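Long-range contact in CurF (Lyngbya majuscula, PDB 2Q2X), which belongs to the crotonase (enoyl-CoA hydratase/isomerase) family and probably acts on an acyl thioester during biosynthesis of the natural product curacin: residues 12-17 / 46-51. Numbering follows the deposited sequence.
Sequences GVVQIT and QQYKVV
G12 meets segment 46-51 through its carbonyl oxygen. G12 O takes two backbone hydrogen bonds, a short and nearly straight one from K49 N (2.7 Å, 176°) and a longer one from V50 N at 3.3 Å. Both donors come from the same face of the carbonyl plane. A positive phi of 78° suits glycine, and a CB here would run tightly against Q47 O. V13 starts the parallel strand pairing opposite V50. Their side chains share one face of the sheet, with V13 CG2 4.2 Å from V50 CB. V14 N then donates to V50 O at 2.8 Å. The V14 side chain turns to the other face. Its CG1 lies anti to the carbonyl carbon (chi1 -63°) and sits over the centre of the Y48 ring, 3.4 Å from the centroid, a CH-pi contact. Its CG2 packs on V51 CB at 4.0 Å. Beyond the ring, Y48 OH is hydrogen-bonded to E8. With an alanine at Y48, V14 CG1 would probably lose its aromatic platform and E8 its hydroxyl partner. Farther along, I16 CD1 reaches V51 CG2, also at 4.0 Å. The contact closes a beta-alpha-beta unit, in which helix 29-44 links parallel strands 13-18 and 50-54. No side-chain hydrogen bond joins the two segments, so their polar pairing rests on the main chain, and the buried side chains add apolar contact on both faces.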
loop_
_atom_site.group_PDB
_atom_site.type_symbol
_atom_site.label_atom_id
_atom_site.label_comp_id
_atom_site.label_asym_id
_atom_site.label_seq_id
_atom_site.Cartn_x
_atom_site.Cartn_y
_atom_site.Cartn_z
ATOM N N GLY A 12 26.188 -13.716 -14.691
ATOM C CA GLY A 12 24.972 -14.482 -14.456
ATOM C C GLY A 12 23.686 -13.757 -14.821
ATOM O O GLY A 12 22.603 -14.266 -14.569
ATOM N N VAL A 13 23.810 -12.564 -15.399
ATOM C CA VAL A 13 22.668 -11.820 -15.901
ATOM C C VAL A 13 22.386 -12.243 -17.336
ATOM O O VAL A 13 23.253 -12.149 -18.202
ATOM C CB VAL A 13 22.880 -10.296 -15.827
ATOM C CG1 VAL A 13 21.635 -9.550 -16.314
ATOM C CG2 VAL A 13 23.218 -9.858 -14.401
ATOM N N VAL A 14 21.171 -12.734 -17.572
ATOM C CA VAL A 14 20.728 -13.066 -18.926
ATOM C C VAL A 14 19.547 -12.210 -19.384
ATOM O O VAL A 14 18.848 -11.597 -18.565
ATOM C CB VAL A 14 20.409 -14.569 -19.102
ATOM C CG1 VAL A 14 21.640 -15.384 -18.897
ATOM C CG2 VAL A 14 19.277 -15.028 -18.184
ATOM N N GLN A 15 19.351 -12.165 -20.701
ATOM C CA GLN A 15 18.268 -11.407 -21.318
ATOM C C GLN A 15 17.406 -12.333 -22.178
ATOM O O GLN A 15 17.927 -13.131 -22.970
ATOM C CB GLN A 15 18.829 -10.251 -22.156
ATOM C CG GLN A 15 17.786 -9.293 -22.722
ATOM C CD GLN A 15 18.408 -8.174 -23.555
ATOM O OE1 GLN A 15 19.101 -7.301 -23.026
ATOM N NE2 GLN A 15 18.147 -8.188 -24.861
ATOM N N ILE A 16 16.089 -12.243 -21.987
ATOM C CA ILE A 16 15.118 -12.937 -22.833
ATOM C C ILE A 16 14.415 -11.876 -23.666
ATOM O O ILE A 16 13.715 -11.010 -23.134
ATOM C CB ILE A 16 14.110 -13.781 -22.015
ATOM C CG1 ILE A 16 14.815 -14.998 -21.412
ATOM C CG2 ILE A 16 12.910 -14.218 -22.893
ATOM C CD1 ILE A 16 13.981 -15.793 -20.412
ATOM N N THR A 17 14.631 -11.930 -24.975
ATOM C CA THR A 17 14.116 -10.896 -25.867
ATOM C C THR A 17 13.003 -11.454 -26.754
ATOM O O THR A 17 13.220 -12.432 -27.478
ATOM C CB THR A 17 15.252 -10.317 -26.744
ATOM O OG1 THR A 17 16.414 -10.079 -25.931
ATOM C CG2 THR A 17 14.818 -9.023 -27.428
ATOM N N GLN A 46 22.142 -23.512 -13.481
ATOM C CA GLN A 46 22.271 -23.143 -12.077
ATOM C C GLN A 46 23.288 -22.015 -11.892
ATOM O O GLN A 46 23.640 -21.674 -10.768
ATOM C CB GLN A 46 22.650 -24.365 -11.234
ATOM C CG GLN A 46 21.677 -25.552 -11.346
ATOM C CD GLN A 46 20.441 -25.421 -10.461
ATOM O OE1 GLN A 46 19.340 -25.805 -10.858
ATOM N NE2 GLN A 46 20.620 -24.889 -9.259
ATOM N N GLN A 47 23.749 -21.442 -12.998
ATOM C CA GLN A 47 24.734 -20.354 -12.965
ATOM C C GLN A 47 24.095 -18.980 -13.089
ATOM O O GLN A 47 24.692 -17.982 -12.679
ATOM C CB GLN A 47 25.782 -20.522 -14.071
ATOM C CG GLN A 47 26.895 -21.524 -13.755
ATOM C CD GLN A 47 28.107 -20.886 -13.068
ATOM O OE1 GLN A 47 28.603 -19.833 -13.489
ATOM N NE2 GLN A 47 28.600 -21.542 -12.017
ATOM N N TYR A 48 22.896 -18.928 -13.673
ATOM C CA TYR A 48 22.199 -17.660 -13.891
ATOM C C TYR A 48 21.637 -17.065 -12.599
ATOM O O TYR A 48 21.163 -17.795 -11.724
ATOM C CB TYR A 48 21.073 -17.830 -14.908
ATOM C CG TYR A 48 21.520 -18.213 -16.295
ATOM C CD1 TYR A 48 22.801 -17.895 -16.762
ATOM C CD2 TYR A 48 20.649 -18.864 -17.162
ATOM C CE1 TYR A 48 23.208 -18.251 -18.046
ATOM C CE2 TYR A 48 21.043 -19.216 -18.447
ATOM C CZ TYR A 48 22.318 -18.905 -18.882
ATOM O OH TYR A 48 22.692 -19.253 -20.159
ATOM N N LYS A 49 21.679 -15.737 -12.511
ATOM C CA LYS A 49 21.273 -14.993 -11.319
ATOM C C LYS A 49 20.101 -14.029 -11.538
ATOM O O LYS A 49 19.296 -13.821 -10.635
ATOM C CB LYS A 49 22.452 -14.188 -10.776
ATOM C CG LYS A 49 23.504 -15.000 -10.053
ATOM C CD LYS A 49 24.461 -14.044 -9.409
ATOM C CE LYS A 49 25.474 -14.745 -8.540
ATOM N NZ LYS A 49 26.467 -13.734 -8.127
ATOM N N VAL A 50 20.036 -13.416 -12.718
ATOM C CA VAL A 50 18.993 -12.437 -13.036
ATOM C C VAL A 50 18.565 -12.597 -14.494
ATOM O O VAL A 50 19.414 -12.797 -15.376
ATOM C CB VAL A 50 19.478 -10.958 -12.771
ATOM C CG1 VAL A 50 18.430 -9.921 -13.196
ATOM C CG2 VAL A 50 19.851 -10.749 -11.322
ATOM N N VAL A 51 17.250 -12.533 -14.745
ATOM C CA VAL A 51 16.734 -12.413 -16.115
ATOM C C VAL A 51 16.071 -11.064 -16.372
ATOM O O VAL A 51 15.333 -10.540 -15.545
ATOM C CB VAL A 51 15.880 -13.652 -16.610
ATOM C CG1 VAL A 51 15.481 -14.563 -15.484
ATOM C CG2 VAL A 51 14.681 -13.243 -17.469
#